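Local atomic coordinates of acetylxylan esterase / glucomannan deacetylase (Cellvibrio japonicus, PDB entry 2W9X), a protein that removes acetyl groups from plant cell wall polysaccharides, acting on acetylated xylan and, with a large preference, on acetylated glucomannan. Residues S47-W52 and S119-F124; L68-D73 and N90-V95; Q74-L79 and E112-T117. All coordinates share one frame; numbering follows the deposited sequence.

Overall arrangement
The three contacts lie in the N-terminal region of the carbohydrate esterase, away from its annotated catalytic residues, and their centres form a near-equal triangle of 10 to 11 Å sides. Contact 1 and strand 67-72 of contact 2 share one antiparallel sheet, in which strands 122-128 and 67-72 are neighbours; across this seam Arg123 NH2 meets Asp71 OD2 at 2.7 Å in a salt bridge, and Tyr50 OH lies 2.8 Å from Asp72 OD2. Contact 3 belongs to a second antiparallel sheet, from which segment 90-95 passes to the first. It joins contact 2 where Lys91 N approaches Asn75 O at 2.8 Å, and contact 1 where Thr120 OG1 lies 2.7 Å from Gln74 OE1.

Contact 1 (S47-W52 and S119-F124)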
loop_
_atom_site.group_PDB
_atom_site.type_symbol
_atom_site.label_atom_id
_atom_site.label_comp_id
_atom_site.label_asym_id
_atom_site.label_seq_id
_atom_site.Cartn_x
_atom_site.Cartn_y
_atom_site.Cartn_z
ATOM N N SER B 47 -41.451 0.916 -1.048
ATOM C CA SER B 47 -40.864 -0.350 -0.657
ATOM C C SER B 47 -39.375 -0.395 -0.961
ATOM O O SER B 47 -38.925 -0.036 -2.059
ATOM C CB SER B 47 -41.602 -1.528 -1.293
ATOM O OG SER B 47 -41.306 -1.634 -2.663
ATOM N N TYR B 48 -38.622 -0.821 0.042
ATOM C CA TYR B 48 -37.188 -0.960 -0.060
ATOM C C TYR B 48 -36.891 -2.456 -0.045
ATOM O O TYR B 48 -37.126 -3.130 0.958
ATOM C CB TYR B 48 -36.510 -0.238 1.113
ATOM C CG TYR B 48 -37.025 1.170 1.333
ATOM C CD1 TYR B 48 -36.508 2.252 0.609
ATOM C CD2 TYR B 48 -38.049 1.424 2.244
ATOM C CE1 TYR B 48 -36.998 3.558 0.803
ATOM C CE2 TYR B 48 -38.544 2.718 2.438
ATOM C CZ TYR B 48 -38.007 3.778 1.724
ATOM O OH TYR B 48 -38.506 5.056 1.918
ATOM N N THR B 49 -36.444 -2.972 -1.189
ATOM C CA THR B 49 -36.055 -4.389 -1.339
ATOM C C THR B 49 -34.522 -4.518 -1.347
ATOM O O THR B 49 -33.836 -3.740 -2.008
ATOM C CB THR B 49 -36.704 -5.019 -2.616
ATOM O OG1 THR B 49 -38.117 -4.816 -2.574
ATOM C CG2 THR B 49 -36.443 -6.518 -2.721
ATOM N N TYR B 50 -33.992 -5.486 -0.595
ATOM C CA TYR B 50 -32.535 -5.657 -0.420
ATOM C C TYR B 50 -32.129 -7.134 -0.343
ATOM O O TYR B 50 -32.948 -7.987 -0.019
ATOM C CB TYR B 50 -32.068 -4.925 0.849
ATOM C CG TYR B 50 -33.043 -5.113 1.971
ATOM C CD1 TYR B 50 -34.118 -4.219 2.147
ATOM C CD2 TYR B 50 -32.948 -6.226 2.816
ATOM C CE1 TYR B 50 -35.050 -4.418 3.169
ATOM C CE2 TYR B 50 -33.864 -6.434 3.829
ATOM C CZ TYR B 50 -34.914 -5.532 3.998
ATOM O OH TYR B 50 -35.816 -5.745 5.002
ATOM N N SER B 51 -30.859 -7.434 -0.629
ATOM C CA SER B 51 -30.333 -8.805 -0.460
ATOM C C SER B 51 -28.856 -8.871 -0.056
ATOM O O SER B 51 -28.429 -9.836 0.600
ATOM C CB SER B 51 -30.572 -9.655 -1.707
ATOM O OG SER B 51 -29.992 -9.034 -2.831
ATOM N N TRP B 52 -28.078 -7.857 -0.443
ATOM C CA TRP B 52 -26.674 -7.775 -0.037
ATOM C C TRP B 52 -26.610 -7.601 1.495
ATOM O O TRP B 52 -27.559 -7.093 2.102
ATOM C CB TRP B 52 -25.949 -6.632 -0.755
ATOM C CG TRP B 52 -25.687 -6.861 -2.227
ATOM C CD1 TRP B 52 -26.399 -6.347 -3.262
ATOM C CD2 TRP B 52 -24.636 -7.655 -2.823
ATOM N NE1 TRP B 52 -25.873 -6.765 -4.466
ATOM C CE2 TRP B 52 -24.791 -7.569 -4.228
ATOM C CE3 TRP B 52 -23.589 -8.434 -2.308
ATOM C CZ2 TRP B 52 -23.932 -8.224 -5.133
ATOM C CZ3 TRP B 52 -22.727 -9.091 -3.212
ATOM C CH2 TRP B 52 -22.907 -8.972 -4.612
ATOM N N SER B 119 -29.949 -16.320 -1.745
ATOM C CA SER B 119 -30.903 -16.794 -2.740
ATOM C C SER B 119 -32.287 -16.184 -2.580
ATOM O O SER B 119 -33.227 -16.600 -3.264
ATOM C CB SER B 119 -30.971 -18.321 -2.712
ATOM O OG SER B 119 -31.182 -18.791 -1.394
ATOM N N THR B 120 -32.417 -15.191 -1.697
ATOM C CA THR B 120 -33.707 -14.506 -1.490
ATOM C C THR B 120 -33.529 -13.004 -1.222
ATOM O O THR B 120 -32.401 -12.506 -1.106
ATOM C CB THR B 120 -34.496 -15.102 -0.303
ATOM O OG1 THR B 120 -33.774 -14.857 0.904
ATOM C CG2 THR B 120 -34.738 -16.609 -0.464
ATOM N N SER B 121 -34.644 -12.290 -1.107
ATOM C CA SER B 121 -34.604 -10.885 -0.718
ATOM C C SER B 121 -35.619 -10.581 0.374
ATOM O O SER B 121 -36.448 -11.421 0.708
ATOM C CB SER B 121 -34.803 -9.977 -1.935
ATOM O OG SER B 121 -36.068 -10.187 -2.531
ATOM N N GLY B 122 -35.530 -9.384 0.946
ATOM C CA GLY B 122 -36.477 -8.934 1.975
ATOM C C GLY B 122 -36.942 -7.522 1.681
ATOM O O GLY B 122 -36.279 -6.791 0.946
ATOM N N ARG B 123 -38.084 -7.131 2.242
ATOM C CA ARG B 123 -38.573 -5.773 2.058
ATOM C C ARG B 123 -38.812 -5.037 3.378
ATOM O O ARG B 123 -39.351 -5.598 4.340
ATOM C CB ARG B 123 -39.847 -5.757 1.200
ATOM C CG ARG B 123 -39.821 -6.714 0.001
ATOM C CD ARG B 123 -40.789 -6.303 -1.098
ATOM N NE ARG B 123 -42.187 -6.546 -0.751
ATOM C CZ ARG B 123 -42.988 -5.642 -0.190
ATOM N NH1 ARG B 123 -42.511 -4.443 0.106
ATOM N NH2 ARG B 123 -44.263 -5.929 0.085
ATOM N N PHE B 124 -38.390 -3.774 3.407
ATOM C CA PHE B 124 -38.746 -2.842 4.470
ATOM C C PHE B 124 -39.681 -1.797 3.874
ATOM O O PHE B 124 -39.408 -1.257 2.794
ATOM C CB PHE B 124 -37.491 -2.187 5.050
ATOM C CG PHE B 124 -37.758 -1.185 6.144
ATOM C CD1 PHE B 124 -38.440 -1.553 7.303
ATOM C CD2 PHE B 124 -37.275 0.118 6.037
ATOM C CE1 PHE B 124 -38.666 -0.625 8.321
ATOM C CE2 PHE B 124 -37.487 1.050 7.059
ATOM C CZ PHE B 124 -38.176 0.674 8.200
#
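With chi1 at 41°, Tyr50 places CG between its own backbone N and carbonyl carbon, and from there the phenol ring extends over Gly122 of the partner strand. Phe124 takes the other course, its CG standing anti to the backbone N (chi1 179°). Gly122 O sits 3.4 Å above the plane of the Tyr50 ring, over its centre, so a carbonyl oxygen rather than a side chain covers this face. Glycine suits the position, because a CB here would come within 3.3 Å of Tyr50 CE2. At the edge of the same ring lies Phe124 N, and Phe124 CB, set by the backbone, packs against Tyr50 CE1 at 3.8 Å. Strands 47-50 and 122-128 run antiparallel, neighbours in a five-stranded sheet of the CE2 N-terminal domain. Tyr48 with Phe124 and Tyr50 with Gly122 are hydrogen-bonded pairs: Phe124 N donates to Tyr48 O at 2.8 Å, Tyr50 N donates to Gly122 O at 3.1 Å, and each pair has a return bond. Tyr48, Tyr50 and Phe124 share the inner face, whose aromatic groups reach Phe57 and Leu111 of the second sheet; there Tyr48 CD2 touches Phe124 CD2 at 4.1 Å. Tyrosine serves well at position 50, since its hydroxyl, carried into this buried layer, finds Asp72 as a polar partner. On the opposite face the non-hydrogen-bonded pair Thr49 and Arg123 meet, Thr49 OG1 resting 3.4 Å from Arg123 CD. The guanidinium of Arg123 lays NH1 against the small side chain of Ser47, 3.4 Å from its CB, while NH2 forms a salt bridge with Asp71 on the next strand.

Contact 2 (L68-D73 and N90-V95); sequences LKFDDD and NKPGKV
Pro92 points CG at one face of the Phe70 ring, its own ring steeply inclined to the phenyl plane, and this apolar pair is the compact part of the contact. Proline CG stands 3.6 Å from the ring centroid, only 16° off the ring normal, in a CH-pi interaction, and the two side chains cross at about a right angle. Phe70 reaches this place with CG anti to its carbonyl carbon (chi1 -79°); its ring also meets Phe77 and Leu111 of the second sheet, which makes a large aromatic group apt here. Proline suits its place because its rigid ring offers CG and CB as an apolar surface to the phenyl face. Next to the proline, whose CD it touches, Asp72 O accepts from Gly93 N at 2.8 Å, with the donor well above the carbonyl plane, and Asp72 N donates to Gly93 O at 3.0 Å. Gly93 accommodates this antiparallel hydrogen-bonded pair with a phi of 78°, a conformation that glycine adopts easily. Further along, Phe70 N donates to Val95 O at 2.8 Å, whereas the return bond is longer and bent, as the chain turns a corner at Lys94. The outer side is looser. Asp71 OD1 rests 3.5 Å from Lys94 CB, but the charged tips do not meet; Asp71 OD2 instead has a salt bridge with Arg123 on the neighbouring strand. At the exposed end the extended chain of Lys91 runs past Asp73 O, CD approaching it at 3.3 Å, and a water both donates to Asp73 O and accepts from Lys91 NZ. The firm bonds are thus the Asp72-Gly93 pair and Phe70 N to Val95 O, with Pro92 on Phe70 adding apolar packing; between Asp71 OD2 and Lys94 NZ, 4.8 Å apart, there may be a weak electrostatic attraction.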
loop_
_atom_site.group_PDB
_atom_site.type_symbol
_atom_site.label_atom_id
_atom_site.label_comp_id
_atom_site.label_asym_id
_atom_site.label_seq_id
_atom_site.Cartn_x
_atom_site.Cartn_y
_atom_site.Cartn_z
ATOM N N LEU B 68 -42.510 0.316 12.546
ATOM C CA LEU B 68 -41.756 -0.172 11.414
ATOM C C LEU B 68 -42.642 -1.143 10.648
ATOM O O LEU B 68 -43.159 -2.099 11.225
ATOM C CB LEU B 68 -40.486 -0.879 11.894
ATOM C CG LEU B 68 -39.218 -0.095 12.238
ATOM C CD1 LEU B 68 -39.369 0.805 13.460
ATOM C CD2 LEU B 68 -38.099 -1.091 12.481
ATOM N N LYS B 69 -42.839 -0.878 9.357
ATOM C CA LYS B 69 -43.573 -1.789 8.492
ATOM C C LYS B 69 -42.588 -2.707 7.793
ATOM O O LYS B 69 -41.710 -2.245 7.057
ATOM C CB LYS B 69 -44.390 -1.026 7.448
ATOM C CG LYS B 69 -45.573 -0.246 7.979
ATOM C CD LYS B 69 -46.419 0.264 6.823
ATOM C CE LYS B 69 -47.506 -0.734 6.392
ATOM N NZ LYS B 69 -48.746 -0.629 7.219
ATOM N N PHE B 70 -42.752 -4.005 8.016
ATOM C CA PHE B 70 -41.872 -5.021 7.440
ATOM C C PHE B 70 -42.589 -5.858 6.389
ATOM O O PHE B 70 -43.795 -6.067 6.476
ATOM C CB PHE B 70 -41.410 -5.993 8.528
ATOM C CG PHE B 70 -40.297 -5.485 9.394
ATOM C CD1 PHE B 70 -38.984 -5.434 8.914
ATOM C CD2 PHE B 70 -40.543 -5.131 10.720
ATOM C CE1 PHE B 70 -37.951 -4.995 9.735
ATOM C CE2 PHE B 70 -39.514 -4.692 11.550
ATOM C CZ PHE B 70 -38.218 -4.623 11.061
ATOM N N ASP B 71 -41.834 -6.338 5.406
ATOM C CA ASP B 71 -42.214 -7.511 4.616
ATOM C C ASP B 71 -40.950 -8.342 4.427
ATOM O O ASP B 71 -40.331 -8.342 3.351
ATOM C CB ASP B 71 -42.849 -7.136 3.271
ATOM C CG ASP B 71 -43.513 -8.335 2.576
ATOM O OD1 ASP B 71 -43.793 -9.354 3.241
ATOM O OD2 ASP B 71 -43.763 -8.265 1.356
ATOM N N ASP B 72 -40.550 -9.018 5.503
ATOM C CA ASP B 72 -39.281 -9.727 5.539
ATOM C C ASP B 72 -39.306 -10.904 6.530
ATOM O O ASP B 72 -39.206 -10.709 7.751
ATOM C CB ASP B 72 -38.161 -8.738 5.895
ATOM C CG ASP B 72 -36.764 -9.305 5.660
ATOM O OD1 ASP B 72 -36.581 -10.540 5.687
ATOM O OD2 ASP B 72 -35.842 -8.491 5.443
ATOM N N ASP B 73 -39.451 -12.117 5.995
ATOM C CA ASP B 73 -39.328 -13.335 6.801
ATOM C C ASP B 73 -37.994 -14.050 6.540
ATOM O O ASP B 73 -37.859 -15.246 6.798
ATOM C CB ASP B 73 -40.516 -14.284 6.545
ATOM C CG ASP B 73 -40.485 -14.916 5.151
ATOM O OD1 ASP B 73 -39.721 -14.446 4.278
ATOM O OD2 ASP B 73 -41.241 -15.891 4.927
ATOM N N ASN B 90 -36.444 -10.770 14.707
ATOM C CA ASN B 90 -36.130 -12.027 14.042
ATOM C C ASN B 90 -37.195 -12.460 13.031
ATOM O O ASN B 90 -38.277 -12.893 13.424
ATOM C CB ASN B 90 -35.936 -13.109 15.119
ATOM C CG ASN B 90 -35.401 -14.412 14.564
ATOM O OD1 ASN B 90 -35.885 -14.922 13.554
ATOM N ND2 ASN B 90 -34.401 -14.972 15.238
ATOM N N LYS B 91 -36.883 -12.364 11.736
ATOM C CA LYS B 91 -37.845 -12.700 10.672
ATOM C C LYS B 91 -39.266 -12.189 10.979
ATOM O O LYS B 91 -40.204 -12.986 11.119
ATOM C CB LYS B 91 -37.876 -14.206 10.420
ATOM C CG LYS B 91 -36.573 -14.775 9.947
ATOM C CD LYS B 91 -36.696 -16.261 9.713
ATOM C CE LYS B 91 -35.461 -16.770 9.019
ATOM N NZ LYS B 91 -35.584 -18.190 8.627
ATOM N N PRO B 92 -39.432 -10.856 11.086
ATOM C CA PRO B 92 -40.726 -10.268 11.452
ATOM C C PRO B 92 -41.869 -10.629 10.492
ATOM O O PRO B 92 -43.029 -10.652 10.897
ATOM C CB PRO B 92 -40.447 -8.763 11.390
ATOM C CG PRO B 92 -39.260 -8.638 10.472
ATOM C CD PRO B 92 -38.418 -9.812 10.850
ATOM N N GLY B 93 -41.533 -10.895 9.231
ATOM C CA GLY B 93 -42.518 -11.229 8.207
ATOM C C GLY B 93 -43.248 -10.009 7.675
ATOM O O GLY B 93 -42.687 -8.914 7.619
ATOM N N LYS B 94 -44.502 -10.207 7.276
ATOM C CA LYS B 94 -45.349 -9.118 6.813
ATOM C C LYS B 94 -46.141 -8.590 8.004
ATOM O O LYS B 94 -47.245 -9.056 8.278
ATOM C CB LYS B 94 -46.290 -9.605 5.705
ATOM C CG LYS B 94 -46.999 -8.502 4.933
ATOM C CD LYS B 94 -47.609 -9.059 3.658
ATOM C CE LYS B 94 -47.854 -7.960 2.639
ATOM N NZ LYS B 94 -48.523 -8.494 1.414
ATOM N N VAL B 95 -45.555 -7.635 8.724
ATOM C CA VAL B 95 -46.159 -7.089 9.944
ATOM C C VAL B 95 -45.850 -5.604 10.135
ATOM O O VAL B 95 -44.915 -5.056 9.526
ATOM C CB VAL B 95 -45.705 -7.844 11.241
ATOM C CG1 VAL B 95 -46.202 -9.290 11.260
ATOM C CG2 VAL B 95 -44.181 -7.769 11.434
HETATM O O HOH W 1 -38.274 -18.142 6.990
#

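Contact 3 (Q74-L79 and E112-T117); sequences QNIFRL and EKLTET
Glu112 OE1 is gripped by two nitrogens of Arg78, NE at 2.8 Å and NH1 at 3.0 Å, in a side-on salt bridge with guanidinium and carboxylate nearly coplanar. NE meets the oxygen nearly head-on to its C-O bond, and OE1 offers its syn lone pair to NH1. The other oxygen, OE2, pairs with Arg110 and Lys186, so the buried carboxylate probably remains ionised and offsets the closeness of Arg78 and Lys186. Leu114 covers the aliphatic stem of the arginine, CD1 lying 3.6 Å from Arg78 CG, a fitting task for a branched apolar residue. Arg78 and Glu112 form an antiparallel hydrogen-bonded pair, followed by Phe77 and Lys113 as a regular non-hydrogen-bonded one; the departure comes next, at Ile76. Leu114 N still donates to Ile76 O, but Ile76 N turns to a side chain, Thr115 OG1, at 3.0 Å. Threonine does both jobs here: its CG2 packs 3.7 Å from Ile76 CG1. Lys113, its chain bent at chi3 and chi4, donates through NZ to Thr115 O at 2.7 Å and to Thr117 OG1, both of its own segment. Strand 76-81 is flanked on its other edge by strand 87-93, the ring of Phe77 turns to Phe70 and Tyr50 of the facing sheet, and Lys186 links Glu112 to helix 180-187.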
loop_
_atom_site.group_PDB
_atom_site.type_symbol
_atom_site.label_atom_id
_atom_site.label_comp_id
_atom_site.label_asym_id
_atom_site.label_seq_id
_atom_site.Cartn_x
_atom_site.Cartn_y
_atom_site.Cartn_z
ATOM N N GLN B 74 -37.017 -13.307 6.025
ATOM C CA GLN B 74 -35.738 -13.883 5.617
ATOM C C GLN B 74 -34.592 -13.488 6.538
ATOM O O GLN B 74 -33.639 -14.230 6.677
ATOM C CB GLN B 74 -35.398 -13.456 4.181
ATOM C CG GLN B 74 -36.331 -14.027 3.110
ATOM C CD GLN B 74 -36.251 -15.532 3.038
ATOM O OE1 GLN B 74 -35.179 -16.097 2.857
ATOM N NE2 GLN B 74 -37.387 -16.191 3.188
ATOM N N ASN B 75 -34.694 -12.313 7.153
ATOM C CA ASN B 75 -33.599 -11.744 7.935
ATOM C C ASN B 75 -33.843 -11.635 9.433
ATOM O O ASN B 75 -34.980 -11.545 9.887
ATOM C CB ASN B 75 -33.262 -10.351 7.403
ATOM C CG ASN B 75 -32.679 -10.391 6.023
ATOM O OD1 ASN B 75 -33.326 -9.981 5.042
ATOM N ND2 ASN B 75 -31.463 -10.907 5.918
ATOM N N ILE B 76 -32.749 -11.644 10.190
ATOM C CA ILE B 76 -32.748 -11.135 11.554
ATOM C C ILE B 76 -32.226 -9.700 11.460
ATOM O O ILE B 76 -31.315 -9.415 10.669
ATOM C CB ILE B 76 -31.852 -11.974 12.517
ATOM C CG1 ILE B 76 -32.149 -13.475 12.392
ATOM C CG2 ILE B 76 -32.024 -11.503 13.969
ATOM C CD1 ILE B 76 -31.197 -14.395 13.215
ATOM N N PHE B 77 -32.817 -8.808 12.256
ATOM C CA PHE B 77 -32.433 -7.404 12.303
ATOM C C PHE B 77 -32.111 -7.040 13.729
ATOM O O PHE B 77 -32.586 -7.681 14.660
ATOM C CB PHE B 77 -33.608 -6.487 11.895
ATOM C CG PHE B 77 -34.065 -6.650 10.479
ATOM C CD1 PHE B 77 -33.549 -5.834 9.472
ATOM C CD2 PHE B 77 -35.034 -7.593 10.155
ATOM C CE1 PHE B 77 -33.979 -5.971 8.150
ATOM C CE2 PHE B 77 -35.476 -7.733 8.843
ATOM C CZ PHE B 77 -34.950 -6.921 7.840
ATOM N N ARG B 78 -31.332 -5.979 13.900
ATOM C CA ARG B 78 -31.366 -5.268 15.164
ATOM C C ARG B 78 -31.851 -3.826 14.986
ATOM O O ARG B 78 -31.645 -3.197 13.930
ATOM C CB ARG B 78 -30.041 -5.380 15.939
ATOM C CG ARG B 78 -28.879 -4.626 15.348
ATOM C CD ARG B 78 -27.559 -5.009 16.010
ATOM N NE ARG B 78 -26.504 -4.120 15.514
ATOM C CZ ARG B 78 -25.230 -4.162 15.877
ATOM N NH1 ARG B 78 -24.386 -3.281 15.360
ATOM N NH2 ARG B 78 -24.800 -5.072 16.743
ATOM N N LEU B 79 -32.534 -3.335 16.017
ATOM C CA LEU B 79 -33.072 -1.983 16.036
ATOM C C LEU B 79 -32.379 -1.170 17.117
ATOM O O LEU B 79 -32.361 -1.558 18.279
ATOM C CB LEU B 79 -34.589 -2.017 16.262
ATOM C CG LEU B 79 -35.391 -0.713 16.326
ATOM C CD1 LEU B 79 -35.372 -0.012 14.986
ATOM C CD2 LEU B 79 -36.828 -1.016 16.726
ATOM N N GLU B 112 -30.865 -2.298 11.404
ATOM C CA GLU B 112 -29.785 -2.984 10.669
ATOM C C GLU B 112 -30.089 -4.450 10.365
ATOM O O GLU B 112 -30.483 -5.207 11.245
ATOM C CB GLU B 112 -28.453 -2.911 11.445
ATOM C CG GLU B 112 -27.939 -1.489 11.708
ATOM C CD GLU B 112 -26.699 -1.425 12.579
ATOM O OE1 GLU B 112 -26.360 -2.406 13.288
ATOM O OE2 GLU B 112 -26.050 -0.365 12.555
ATOM N N LYS B 113 -29.871 -4.845 9.114
ATOM C CA LYS B 113 -29.865 -6.256 8.715
ATOM C C LYS B 113 -28.584 -6.936 9.244
ATOM O O LYS B 113 -27.485 -6.381 9.152
ATOM C CB LYS B 113 -29.964 -6.354 7.190
ATOM C CG LYS B 113 -29.818 -7.734 6.570
ATOM C CD LYS B 113 -29.344 -7.553 5.128
ATOM C CE LYS B 113 -29.986 -8.517 4.154
ATOM N NZ LYS B 113 -29.360 -9.852 4.163
ATOM N N LEU B 114 -28.749 -8.130 9.813
ATOM C CA LEU B 114 -27.644 -8.874 10.431
ATOM C C LEU B 114 -27.229 -10.057 9.577
ATOM O O LEU B 114 -26.058 -10.383 9.481
ATOM C CB LEU B 114 -28.097 -9.402 11.804
ATOM C CG LEU B 114 -27.976 -8.549 13.059
ATOM C CD1 LEU B 114 -28.072 -7.077 12.818
ATOM C CD2 LEU B 114 -28.917 -9.015 14.160
ATOM N N THR B 115 -28.210 -10.702 8.959
ATOM C CA THR B 115 -28.019 -12.006 8.336
ATOM C C THR B 115 -27.736 -11.914 6.829
ATOM O O THR B 115 -27.897 -10.856 6.216
ATOM C CB THR B 115 -29.244 -12.890 8.568
ATOM O OG1 THR B 115 -30.423 -12.133 8.284
ATOM C CG2 THR B 115 -29.302 -13.389 10.020
ATOM N N GLU B 116 -27.284 -13.028 6.257
ATOM C CA GLU B 116 -26.989 -13.121 4.841
ATOM C C GLU B 116 -28.096 -13.892 4.144
ATOM O O GLU B 116 -28.567 -14.918 4.660
ATOM C CB GLU B 116 -25.655 -13.831 4.600
ATOM C CG GLU B 116 -25.307 -13.935 3.115
ATOM C CD GLU B 116 -23.975 -14.596 2.837
ATOM O OE1 GLU B 116 -23.553 -15.499 3.594
ATOM O OE2 GLU B 116 -23.348 -14.217 1.829
ATOM N N THR B 117 -28.493 -13.377 2.980
ATOM C CA THR B 117 -29.494 -13.977 2.104
ATOM C C THR B 117 -28.890 -14.076 0.704
ATOM O O THR B 117 -28.809 -13.071 -0.014
ATOM C CB THR B 117 -30.769 -13.101 2.015
ATOM O OG1 THR B 117 -30.399 -11.737 1.734
ATOM C CG2 THR B 117 -31.589 -13.151 3.312
#